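Local atomic coordinates of alpha-L-rhamnosidase (Aspergillus terreus, PDB entry 6GSZ), a protein that probably hydrolyses terminal non-reducing alpha-L-rhamnose residues from alpha-L-rhamnosides. Residues 123-134 with 220-229; 150-158 with 172-183. All coordinates share one frame; numbering follows the deposited sequence.

How the interactions relate
Both contacts lie on the same side of the chain's centre, in one beta-sandwich, their centres 14 Å apart. Along the chain, interaction 2 is nested inside the loop closed by interaction 1. Strands 144-154 and 228-237 are neighbours in one sheet, where Leu154 N meets Gly228 O at 2.9 Å; strands 132-140 and 156-161 belong to the other sheet. Each contact therefore involves both layers. A second junction pairs Tyr223 OH of 220-229 with Trp175 NE1 of 172-183. The loops 220-227 and 172-181 thus meet at one end of the sandwich, beside attached glycan; loop 172-181 packs on helix 488-503, so this end faces the helical 6-hairpin glycosidase domain.

Interaction 1 (123-134 with 220-229); sequences TEVDATHRPIQF and RNIYGDTLGL. With MAN (alpha-D-mannopyranose), chain B.
Thr123 and Thr226 bring the two backbones closest, 5.7 Å between their CA atoms; farther along, Ile132 CA and Leu227 CA lie 7.3 Å apart. No strand pairing joins the segments: strand 132-140 belongs to one sheet of a beta-sandwich and strand 228-237 to the other, so Phe134 and Leu229 meet within its core. Leu229 CB sits over one face of the Phe134 ring, 4.3 Å from its centroid in a CH-pi contact, while Ile132 CG2 lies over the opposite face. Leu227 CD1 reaches Ile132 CG1 (4.0 Å), and Val204 of the 196-205 strand also packs on Leu227. Beyond the strands the contact turns polar. The Thr123 hydroxyl donates to Asp225 O (2.7 Å) in the carbonyl plane and receives a bond from water 1, itself held by Leu227 N. With CG anti to its carbonyl carbon (chi1 -60°), His129 points its ring at the other loop; NE2 donates to a lone pair of Asn221 OD1 (2.7 Å) almost straight, at 173°. On the other side ND1 donates to Glu124 OE1 (2.8 Å), met from above the carboxylate plane. Glu124 OE2 takes Arg130 N and a salt bridge from Arg121. The Arg220 guanidinium lies flat on the Ala127-Thr128 peptide; the backbone O of Arg220, like that of Asn221, accepts a hydroxyl of the glycan mannose. With both ring nitrogens of the buried His129 acting as donors, a protonated imidazole is plausible, and the Glu124 carboxylate, shared with Arg121, would favour it.

Interaction 2 (150-158 with 172-183); sequences YITALGLYE and APGWQSYQYRHE. With CA (calcium ion), chain C; NAG (2-acetamido-2-deoxy-beta-D-glucopyranose), chain D.
Thr152 and His182 both donate across the contact. Thr152 OG1, turned anti to its backbone N (chi1 -165°), bonds to Glu183 O at 2.7 Å in the carbonyl plane. His182 NE2 gives its N-H to Ala153 O (2.8 Å); the oxygen lies in the ring plane, but the N-H...O angle is only 136° and the donor stands 44° above the carbonyl plane. Farther along, Tyr157 N donates to Ala172 O (2.9 Å). Tyr157 CE1 touches Ala172 CB (3.7 Å), and Leu156 CD2 packs on CD (4.1 Å) of Pro173, whose peptide bond to Ala172 is cis. Between these bonds Gly155, with backbone angles that call for glycine, carries the chain from one sheet of the beta-sandwich to the other: Leu154 pairs with Gly228 in the first, Leu156 with Gly205 in the second. Around this shell, Tyr178 CD1 lies 3.8 Å above the centre of the His182 ring. The Tyr178 hydroxyl donates to Gly174 O (2.6 Å) and accepts a bond from water 5, which also reaches Gly155 O weakly. Gln176 ties the loop to itself, NE2 donating to Pro173 O while OE1 accepts Glu183 N. The Tyr157 hydroxyl is held by Asn185 and Tyr187. At the far end of 150-158, Glu158 OE1 binds the calcium ion at 2.3 Å, with Ser392 and two waters as further ligands.

Interaction 1 (123-134 with 220-229)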
loop_
_atom_site.group_PDB
_atom_site.type_symbol
_atom_site.label_atom_id
_atom_site.label_comp_id
_atom_site.label_asym_id
_atom_site.label_seq_id
_atom_site.Cartn_x
_atom_site.Cartn_y
_atom_site.Cartn_z
ATOM N N THR A 123 -12.233 -31.166 7.208
ATOM C CA THR A 123 -12.416 -29.911 6.489
ATOM C C THR A 123 -13.690 -30.012 5.614
ATOM O O THR A 123 -14.102 -31.086 5.133
ATOM C CB THR A 123 -11.183 -29.553 5.678
ATOM O OG1 THR A 123 -11.245 -28.150 5.430
ATOM C CG2 THR A 123 -11.062 -30.321 4.385
ATOM N N GLU A 124 -14.311 -28.869 5.379
ATOM C CA GLU A 124 -15.472 -28.803 4.550
ATOM C C GLU A 124 -15.087 -29.046 3.087
ATOM O O GLU A 124 -14.010 -28.591 2.612
ATOM C CB GLU A 124 -16.144 -27.437 4.651
ATOM C CG GLU A 124 -16.641 -27.083 6.044
ATOM C CD GLU A 124 -15.675 -26.417 7.011
ATOM O OE1 GLU A 124 -14.431 -26.456 6.755
ATOM O OE2 GLU A 124 -16.194 -25.823 8.017
ATOM N N VAL A 125 -16.012 -29.662 2.355
ATOM C CA VAL A 125 -15.882 -29.959 0.931
ATOM C C VAL A 125 -16.780 -28.994 0.149
ATOM O O VAL A 125 -17.971 -28.817 0.433
ATOM C CB VAL A 125 -16.266 -31.415 0.628
ATOM C CG1 VAL A 125 -16.221 -31.694 -0.871
ATOM C CG2 VAL A 125 -15.346 -32.373 1.377
ATOM N N ASP A 126 -16.148 -28.280 -0.787
ATOM C CA ASP A 126 -16.848 -27.393 -1.755
ATOM C C ASP A 126 -17.634 -26.343 -0.966
ATOM O O ASP A 126 -18.757 -26.007 -1.307
ATOM C CB ASP A 126 -17.729 -28.214 -2.703
ATOM C CG ASP A 126 -16.950 -29.107 -3.670
ATOM O OD1 ASP A 126 -15.843 -28.696 -4.115
ATOM O OD2 ASP A 126 -17.456 -30.217 -3.993
ATOM N N ALA A 127 -17.022 -25.816 0.109
ATOM C CA ALA A 127 -17.733 -24.854 0.976
ATOM C C ALA A 127 -16.742 -24.044 1.811
ATOM O O ALA A 127 -15.611 -24.472 2.037
ATOM C CB ALA A 127 -18.763 -25.547 1.862
ATOM N N THR A 128 -17.232 -22.924 2.345
ATOM C CA THR A 128 -16.424 -22.096 3.200
ATOM C C THR A 128 -16.023 -22.851 4.466
ATOM O O THR A 128 -16.711 -23.763 4.935
ATOM C CB THR A 128 -17.153 -20.780 3.511
ATOM O OG1 THR A 128 -16.257 -19.871 4.124
ATOM C CG2 THR A 128 -18.342 -20.907 4.431
ATOM N N HIS A 129 -14.900 -22.474 5.049
ATOM C CA HIS A 129 -14.336 -23.132 6.210
ATOM C C HIS A 129 -14.705 -22.387 7.483
ATOM O O HIS A 129 -14.314 -21.240 7.715
ATOM C CB HIS A 129 -12.824 -23.262 6.089
ATOM C CG HIS A 129 -12.413 -24.054 4.907
ATOM N ND1 HIS A 129 -12.799 -25.372 4.744
ATOM C CD2 HIS A 129 -11.761 -23.728 3.782
ATOM C CE1 HIS A 129 -12.339 -25.836 3.603
ATOM N NE2 HIS A 129 -11.658 -24.832 2.995
ATOM N N ARG A 130 -15.407 -23.074 8.364
ATOM C CA ARG A 130 -15.697 -22.531 9.679
ATOM C C ARG A 130 -14.388 -22.383 10.461
ATOM O O ARG A 130 -13.570 -23.300 10.468
ATOM C CB ARG A 130 -16.645 -23.471 10.420
ATOM C CG ARG A 130 -17.031 -22.901 11.775
ATOM C CD ARG A 130 -18.254 -23.603 12.293
ATOM N NE ARG A 130 -18.611 -23.103 13.627
ATOM C CZ ARG A 130 -19.528 -23.706 14.382
ATOM N NH1 ARG A 130 -20.218 -24.725 13.882
ATOM N NH2 ARG A 130 -19.746 -23.265 15.620
ATOM N N PRO A 131 -14.112 -21.235 11.112
ATOM C CA PRO A 131 -12.859 -21.089 11.843
ATOM C C PRO A 131 -12.682 -22.149 12.925
ATOM O O PRO A 131 -13.691 -22.659 13.504
ATOM C CB PRO A 131 -12.981 -19.682 12.435
ATOM C CG PRO A 131 -13.789 -18.967 11.382
ATOM C CD PRO A 131 -14.867 -19.965 11.048
ATOM N N ILE A 132 -11.431 -22.487 13.205
ATOM C CA ILE A 132 -11.062 -23.474 14.188
ATOM C C ILE A 132 -10.292 -22.811 15.324
ATOM O O ILE A 132 -9.380 -22.000 15.050
ATOM C CB ILE A 132 -10.233 -24.597 13.551
ATOM C CG1 ILE A 132 -11.050 -25.328 12.482
ATOM C CG2 ILE A 132 -9.638 -25.479 14.624
ATOM C CD1 ILE A 132 -12.167 -26.147 13.001
ATOM N N GLN A 133 -10.654 -23.107 16.565
ATOM C CA GLN A 133 -9.946 -22.755 17.751
ATOM C C GLN A 133 -8.948 -23.862 18.064
ATOM O O GLN A 133 -9.327 -25.024 18.107
ATOM C CB GLN A 133 -10.899 -22.530 18.923
ATOM C CG GLN A 133 -11.896 -21.389 18.708
ATOM C CD GLN A 133 -12.956 -21.280 19.779
ATOM O OE1 GLN A 133 -13.454 -20.210 20.059
ATOM N NE2 GLN A 133 -13.403 -22.404 20.338
ATOM N N PHE A 134 -7.711 -23.494 18.369
ATOM C CA PHE A 134 -6.652 -24.385 18.759
ATOM C C PHE A 134 -6.168 -23.960 20.135
ATOM O O PHE A 134 -6.030 -22.774 20.392
ATOM C CB PHE A 134 -5.464 -24.257 17.812
ATOM C CG PHE A 134 -5.710 -24.720 16.399
ATOM C CD1 PHE A 134 -5.453 -26.026 16.024
ATOM C CD2 PHE A 134 -6.147 -23.841 15.415
ATOM C CE1 PHE A 134 -5.687 -26.470 14.728
ATOM C CE2 PHE A 134 -6.381 -24.277 14.112
ATOM C CZ PHE A 134 -6.122 -25.587 13.759
ATOM N N ARG A 220 -12.199 -21.329 -4.435
ATOM C CA ARG A 220 -11.753 -21.494 -3.079
ATOM C C ARG A 220 -10.640 -22.543 -3.016
ATOM O O ARG A 220 -10.309 -23.207 -4.019
ATOM C CB ARG A 220 -12.888 -21.780 -2.106
ATOM C CG ARG A 220 -13.576 -23.103 -2.338
ATOM C CD ARG A 220 -14.604 -23.470 -1.245
ATOM N NE ARG A 220 -15.854 -22.723 -1.401
ATOM C CZ ARG A 220 -16.149 -21.571 -0.818
ATOM N NH1 ARG A 220 -15.346 -21.040 0.097
ATOM N NH2 ARG A 220 -17.226 -20.914 -1.185
ATOM N N ASN A 221 -10.055 -22.687 -1.815
ATOM C CA ASN A 221 -9.009 -23.696 -1.574
ATOM C C ASN A 221 -7.838 -23.528 -2.540
ATOM O O ASN A 221 -7.267 -24.517 -3.031
ATOM C CB ASN A 221 -9.588 -25.117 -1.625
ATOM C CG ASN A 221 -10.661 -25.313 -0.588
ATOM O OD1 ASN A 221 -10.484 -24.873 0.546
ATOM N ND2 ASN A 221 -11.740 -26.011 -0.959
ATOM N N ILE A 222 -7.438 -22.260 -2.772
ATOM C CA ILE A 222 -6.453 -21.997 -3.817
ATOM C C ILE A 222 -5.067 -22.542 -3.403
ATOM O O ILE A 222 -4.334 -23.148 -4.223
ATOM C CB ILE A 222 -6.395 -20.492 -4.155
ATOM C CG1 ILE A 222 -7.714 -20.066 -4.818
ATOM C CG2 ILE A 222 -5.221 -20.172 -5.062
ATOM C CD1 ILE A 222 -7.889 -18.568 -4.987
ATOM N N TYR A 223 -4.691 -22.285 -2.149
ATOM C CA TYR A 223 -3.361 -22.637 -1.647
ATOM C C TYR A 223 -3.359 -23.943 -0.848
ATOM O O TYR A 223 -2.327 -24.606 -0.695
ATOM C CB TYR A 223 -2.778 -21.507 -0.803
ATOM C CG TYR A 223 -2.589 -20.250 -1.603
ATOM C CD1 TYR A 223 -1.424 -20.045 -2.331
ATOM C CD2 TYR A 223 -3.573 -19.276 -1.672
ATOM C CE1 TYR A 223 -1.230 -18.889 -3.069
ATOM C CE2 TYR A 223 -3.387 -18.122 -2.429
ATOM C CZ TYR A 223 -2.214 -17.929 -3.129
ATOM O OH TYR A 223 -2.020 -16.746 -3.817
ATOM N N GLY A 224 -4.538 -24.345 -0.366
ATOM C CA GLY A 224 -4.773 -25.533 0.462
ATOM C C GLY A 224 -6.240 -25.554 0.779
ATOM O O GLY A 224 -6.958 -24.623 0.514
ATOM N N ASP A 225 -6.691 -26.670 1.371
ATOM C CA ASP A 225 -8.120 -26.834 1.644
ATOM C C ASP A 225 -8.389 -27.005 3.125
ATOM O O ASP A 225 -9.545 -27.339 3.475
ATOM C CB ASP A 225 -8.711 -28.011 0.871
ATOM C CG ASP A 225 -8.214 -29.383 1.259
ATOM O OD1 ASP A 225 -7.355 -29.499 2.142
ATOM O OD2 ASP A 225 -8.792 -30.338 0.713
ATOM N N THR A 226 -7.388 -26.835 3.988
ATOM C CA THR A 226 -7.487 -27.162 5.419
ATOM C C THR A 226 -6.888 -26.020 6.266
ATOM O O THR A 226 -5.775 -25.557 5.998
ATOM C CB THR A 226 -6.818 -28.506 5.723
ATOM O OG1 THR A 226 -7.438 -29.517 4.927
ATOM C CG2 THR A 226 -6.967 -28.880 7.190
ATOM N N LEU A 227 -7.637 -25.496 7.255
ATOM C CA LEU A 227 -7.097 -24.472 8.137
ATOM C C LEU A 227 -5.943 -25.047 8.965
ATOM O O LEU A 227 -6.029 -26.140 9.484
ATOM C CB LEU A 227 -8.175 -23.954 9.084
ATOM C CG LEU A 227 -9.401 -23.355 8.421
ATOM C CD1 LEU A 227 -10.401 -22.838 9.437
ATOM C CD2 LEU A 227 -9.037 -22.276 7.466
ATOM N N GLY A 228 -4.837 -24.302 9.049
ATOM C CA GLY A 228 -3.652 -24.747 9.735
ATOM C C GLY A 228 -2.991 -23.663 10.568
ATOM O O GLY A 228 -3.108 -22.481 10.236
ATOM N N LEU A 229 -2.276 -24.081 11.609
ATOM C CA LEU A 229 -1.595 -23.163 12.540
ATOM C C LEU A 229 -0.138 -23.628 12.688
ATOM O O LEU A 229 0.135 -24.803 12.903
ATOM C CB LEU A 229 -2.268 -23.267 13.916
ATOM C CG LEU A 229 -1.573 -22.527 15.056
ATOM C CD1 LEU A 229 -1.550 -21.031 14.811
ATOM C CD2 LEU A 229 -2.188 -22.872 16.382
HETATM C C1 MAN B . -9.731 -27.238 -8.651
HETATM C C2 MAN B . -11.004 -26.400 -8.597
HETATM C C3 MAN B . -10.689 -24.958 -8.214
HETATM C C4 MAN B . -9.834 -24.934 -6.927
HETATM C C5 MAN B . -8.574 -25.793 -7.127
HETATM C C6 MAN B . -7.680 -25.688 -5.883
HETATM O O2 MAN B . -11.911 -26.972 -7.654
HETATM O O3 MAN B . -11.900 -24.248 -8.080
HETATM O O4 MAN B . -9.326 -23.641 -6.594
HETATM O O5 MAN B . -8.974 -27.141 -7.440
HETATM O O6 MAN B . -8.469 -26.289 -4.873
HETATM O O HOH W 1 -10.462 -26.628 7.636
HETATM O O HOH W 2 -14.054 -26.385 0.849
HETATM O O HOH W 3 -12.050 -29.593 0.718
HETATM O O HOH W 4 -15.201 -18.449 1.143
#

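Interaction 2 (150-158 with 172-183)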
loop_
_atom_site.group_PDB
_atom_site.type_symbol
_atom_site.label_atom_id
_atom_site.label_comp_id
_atom_site.label_asym_id
_atom_site.label_seq_id
_atom_site.Cartn_x
_atom_site.Cartn_y
_atom_site.Cartn_z
ATOM N N TYR A 150 6.261 -16.823 17.866
ATOM C CA TYR A 150 6.471 -16.834 16.438
ATOM C C TYR A 150 5.309 -17.595 15.819
ATOM O O TYR A 150 4.999 -18.719 16.289
ATOM C CB TYR A 150 7.777 -17.536 16.123
ATOM C CG TYR A 150 8.959 -16.927 16.815
ATOM C CD1 TYR A 150 9.548 -15.786 16.310
ATOM C CD2 TYR A 150 9.525 -17.479 17.949
ATOM C CE1 TYR A 150 10.668 -15.231 16.911
ATOM C CE2 TYR A 150 10.656 -16.932 18.541
ATOM C CZ TYR A 150 11.236 -15.790 18.020
ATOM O OH TYR A 150 12.365 -15.302 18.650
ATOM N N ILE A 151 4.566 -17.003 14.880
ATOM C CA ILE A 151 3.287 -17.593 14.520
ATOM C C ILE A 151 2.882 -17.212 13.111
ATOM O O ILE A 151 3.096 -16.070 12.665
ATOM C CB ILE A 151 2.232 -17.169 15.558
ATOM C CG1 ILE A 151 0.858 -17.767 15.251
ATOM C CG2 ILE A 151 2.180 -15.665 15.744
ATOM C CD1 ILE A 151 -0.112 -17.743 16.425
ATOM N N THR A 152 2.255 -18.154 12.426
ATOM C CA THR A 152 1.559 -17.893 11.201
ATOM C C THR A 152 0.422 -18.891 11.044
ATOM O O THR A 152 0.224 -19.773 11.868
ATOM C CB THR A 152 2.480 -17.920 9.975
ATOM O OG1 THR A 152 1.802 -17.314 8.876
ATOM C CG2 THR A 152 2.954 -19.300 9.584
ATOM N N ALA A 153 -0.350 -18.729 9.971
ATOM C CA ALA A 153 -1.444 -19.645 9.698
ATOM C C ALA A 153 -1.503 -19.965 8.218
ATOM O O ALA A 153 -1.073 -19.152 7.360
ATOM C CB ALA A 153 -2.755 -19.007 10.095
ATOM N N LEU A 154 -2.068 -21.130 7.932
ATOM C CA LEU A 154 -2.561 -21.444 6.609
ATOM C C LEU A 154 -4.006 -20.942 6.598
ATOM O O LEU A 154 -4.957 -21.690 6.915
ATOM C CB LEU A 154 -2.428 -22.937 6.346
ATOM C CG LEU A 154 -1.047 -23.439 5.949
ATOM C CD1 LEU A 154 0.015 -23.112 6.973
ATOM C CD2 LEU A 154 -1.141 -24.937 5.656
ATOM N N GLY A 155 -4.156 -19.655 6.379
ATOM C CA GLY A 155 -5.339 -18.892 6.681
ATOM C C GLY A 155 -4.953 -17.600 7.322
ATOM O O GLY A 155 -3.993 -16.937 6.865
ATOM N N LEU A 156 -5.707 -17.187 8.335
ATOM C CA LEU A 156 -5.445 -15.986 9.142
ATOM C C LEU A 156 -5.594 -16.365 10.603
ATOM O O LEU A 156 -6.392 -17.294 10.902
ATOM C CB LEU A 156 -6.440 -14.893 8.775
ATOM C CG LEU A 156 -6.387 -14.403 7.318
ATOM C CD1 LEU A 156 -7.569 -13.455 7.007
ATOM C CD2 LEU A 156 -5.043 -13.751 6.957
ATOM N N TYR A 157 -4.918 -15.703 11.520
ATOM C CA TYR A 157 -4.958 -16.096 12.915
ATOM C C TYR A 157 -5.214 -14.905 13.833
ATOM O O TYR A 157 -4.832 -13.757 13.557
ATOM C CB TYR A 157 -3.693 -16.851 13.363
ATOM C CG TYR A 157 -2.513 -15.932 13.413
ATOM C CD1 TYR A 157 -1.730 -15.701 12.296
ATOM C CD2 TYR A 157 -2.217 -15.223 14.589
ATOM C CE1 TYR A 157 -0.685 -14.787 12.338
ATOM C CE2 TYR A 157 -1.197 -14.285 14.625
ATOM C CZ TYR A 157 -0.440 -14.073 13.497
ATOM O OH TYR A 157 0.520 -13.092 13.558
ATOM N N GLU A 158 -5.756 -15.210 15.011
ATOM C CA GLU A 158 -5.814 -14.315 16.151
ATOM C C GLU A 158 -5.429 -15.134 17.377
ATOM O O GLU A 158 -6.139 -16.101 17.703
ATOM C CB GLU A 158 -7.203 -13.731 16.360
ATOM C CG GLU A 158 -7.319 -12.794 17.523
ATOM C CD GLU A 158 -8.630 -12.004 17.535
ATOM O OE1 GLU A 158 -9.534 -12.300 16.711
ATOM O OE2 GLU A 158 -8.737 -11.077 18.333
ATOM N N ALA A 172 -3.955 -11.165 9.853
ATOM C CA ALA A 172 -2.585 -11.633 9.908
ATOM C C ALA A 172 -2.501 -13.077 9.454
ATOM O O ALA A 172 -3.355 -13.889 9.856
ATOM C CB ALA A 172 -2.072 -11.499 11.322
ATOM N N PRO A 173 -1.491 -13.495 8.674
ATOM C CA PRO A 173 -0.299 -12.730 8.280
ATOM C C PRO A 173 -0.402 -11.924 6.997
ATOM O O PRO A 173 0.612 -11.358 6.569
ATOM C CB PRO A 173 0.725 -13.879 8.103
ATOM C CG PRO A 173 -0.104 -14.984 7.475
ATOM C CD PRO A 173 -1.375 -14.894 8.271
ATOM N N GLY A 174 -1.593 -11.798 6.422
ATOM C CA GLY A 174 -1.755 -11.044 5.190
ATOM C C GLY A 174 -1.670 -11.975 3.984
ATOM O O GLY A 174 -1.672 -13.221 4.152
ATOM N N TRP A 175 -1.644 -11.405 2.789
ATOM C CA TRP A 175 -1.691 -12.143 1.550
ATOM C C TRP A 175 -0.342 -12.112 0.825
ATOM O O TRP A 175 0.014 -11.081 0.223
ATOM C CB TRP A 175 -2.811 -11.653 0.632
ATOM C CG TRP A 175 -3.066 -12.565 -0.524
ATOM C CD1 TRP A 175 -2.525 -13.798 -0.750
ATOM C CD2 TRP A 175 -3.949 -12.311 -1.627
ATOM N NE1 TRP A 175 -3.039 -14.348 -1.898
ATOM C CE2 TRP A 175 -3.909 -13.454 -2.461
ATOM C CE3 TRP A 175 -4.779 -11.243 -1.974
ATOM C CZ2 TRP A 175 -4.688 -13.562 -3.603
ATOM C CZ3 TRP A 175 -5.528 -11.331 -3.122
ATOM C CH2 TRP A 175 -5.503 -12.494 -3.908
ATOM N N GLN A 176 0.425 -13.202 0.918
ATOM C CA GLN A 176 1.655 -13.414 0.145
ATOM C C GLN A 176 1.337 -14.417 -0.976
ATOM O O GLN A 176 0.342 -15.154 -0.894
ATOM C CB GLN A 176 2.808 -13.906 1.032
ATOM C CG GLN A 176 3.177 -12.900 2.130
ATOM C CD GLN A 176 2.363 -13.050 3.403
ATOM O OE1 GLN A 176 2.245 -14.173 3.948
ATOM N NE2 GLN A 176 1.810 -11.968 3.953
ATOM N N SER A 177 2.267 -14.564 -1.910
ATOM C CA SER A 177 2.285 -15.650 -2.867
ATOM C C SER A 177 2.803 -16.849 -2.063
ATOM O O SER A 177 3.958 -17.233 -2.155
ATOM C CB SER A 177 3.151 -15.334 -4.066
ATOM O OG SER A 177 2.593 -14.257 -4.815
ATOM N N TYR A 178 1.862 -17.486 -1.328
ATOM C CA TYR A 178 2.231 -18.375 -0.212
ATOM C C TYR A 178 3.049 -19.584 -0.662
ATOM O O TYR A 178 3.829 -20.101 0.155
ATOM C CB TYR A 178 0.992 -18.923 0.486
ATOM C CG TYR A 178 0.079 -17.893 1.075
ATOM C CD1 TYR A 178 0.461 -17.098 2.146
ATOM C CD2 TYR A 178 -1.211 -17.727 0.594
ATOM C CE1 TYR A 178 -0.429 -16.228 2.756
ATOM C CE2 TYR A 178 -2.111 -16.855 1.172
ATOM C CZ TYR A 178 -1.726 -16.080 2.254
ATOM O OH TYR A 178 -2.649 -15.236 2.832
ATOM N N GLN A 179 2.872 -20.053 -1.901
ATOM C CA GLN A 179 3.655 -21.235 -2.327
ATOM C C GLN A 179 5.151 -20.924 -2.462
ATOM O O GLN A 179 5.956 -21.864 -2.578
ATOM C CB GLN A 179 3.117 -21.873 -3.608
ATOM C CG GLN A 179 3.363 -21.141 -4.921
ATOM C CD GLN A 179 2.369 -20.072 -5.273
ATOM O OE1 GLN A 179 1.948 -19.229 -4.433
ATOM N NE2 GLN A 179 1.987 -20.109 -6.549
ATOM N N TYR A 180 5.499 -19.631 -2.559
ATOM C CA TYR A 180 6.881 -19.160 -2.645
ATOM C C TYR A 180 7.353 -18.526 -1.334
ATOM O O TYR A 180 8.491 -18.752 -0.920
ATOM C CB TYR A 180 7.026 -18.153 -3.780
ATOM C CG TYR A 180 6.644 -18.695 -5.121
ATOM C CD1 TYR A 180 7.384 -19.717 -5.688
ATOM C CD2 TYR A 180 5.557 -18.199 -5.825
ATOM C CE1 TYR A 180 7.058 -20.225 -6.925
ATOM C CE2 TYR A 180 5.192 -18.747 -7.045
ATOM C CZ TYR A 180 5.971 -19.728 -7.611
ATOM O OH TYR A 180 5.663 -20.306 -8.804
ATOM N N ARG A 181 6.492 -17.738 -0.709
ATOM C CA ARG A 181 6.887 -16.899 0.437
ATOM C C ARG A 181 5.670 -16.802 1.345
ATOM O O ARG A 181 4.584 -16.483 0.864
ATOM C CB ARG A 181 7.347 -15.522 -0.046
ATOM C CG ARG A 181 7.896 -14.613 1.048
ATOM C CD ARG A 181 8.354 -13.284 0.497
ATOM N NE ARG A 181 7.212 -12.487 0.058
ATOM C CZ ARG A 181 6.470 -11.650 0.813
ATOM N NH1 ARG A 181 6.899 -11.249 2.026
ATOM N NH2 ARG A 181 5.300 -11.220 0.306
ATOM N N HIS A 182 5.898 -17.096 2.622
ATOM C CA HIS A 182 4.780 -17.118 3.568
ATOM C C HIS A 182 5.241 -16.406 4.837
ATOM O O HIS A 182 6.185 -16.851 5.496
ATOM C CB HIS A 182 4.354 -18.554 3.823
ATOM C CG HIS A 182 3.081 -18.776 4.570
ATOM N ND1 HIS A 182 2.212 -19.792 4.221
ATOM C CD2 HIS A 182 2.544 -18.121 5.617
ATOM C CE1 HIS A 182 1.176 -19.733 5.039
ATOM N NE2 HIS A 182 1.363 -18.764 5.936
ATOM N N GLU A 183 4.628 -15.243 5.114
ATOM C CA GLU A 183 5.130 -14.432 6.236
ATOM C C GLU A 183 4.701 -15.040 7.562
ATOM O O GLU A 183 3.610 -15.671 7.661
ATOM C CB GLU A 183 4.671 -12.969 6.204
ATOM C CG GLU A 183 5.424 -12.159 5.156
ATOM C CD GLU A 183 4.955 -10.736 4.988
ATOM O OE1 GLU A 183 4.272 -10.202 5.888
ATOM O OE2 GLU A 183 5.340 -10.105 3.958
HETATM CA CA CA C . -11.351 -10.941 16.229
HETATM C C1 NAG D . 3.852 -22.987 -11.982
HETATM C C2 NAG D . 3.145 -23.439 -10.694
HETATM C C3 NAG D . 2.361 -24.706 -10.932
HETATM C C4 NAG D . 1.390 -24.556 -12.078
HETATM C C5 NAG D . 2.168 -24.081 -13.307
HETATM C C6 NAG D . 1.210 -23.763 -14.446
HETATM C C7 NAG D . 3.961 -23.029 -8.408
HETATM C C8 NAG D . 5.058 -23.352 -7.424
HETATM N N2 NAG D . 4.072 -23.642 -9.616
HETATM O O3 NAG D . 1.650 -25.028 -9.744
HETATM O O4 NAG D . 0.831 -25.845 -12.303
HETATM O O5 NAG D . 2.833 -22.850 -12.968
HETATM O O6 NAG D . 0.139 -22.877 -13.982
HETATM O O7 NAG D . 3.038 -22.243 -8.147
HETATM O O HOH W 5 -4.859 -16.132 4.259
HETATM O O HOH W 6 -5.952 -12.114 11.719
HETATM O O HOH W 7 -12.065 -11.961 17.806
HETATM O O HOH W 8 -12.738 -9.309 16.858
#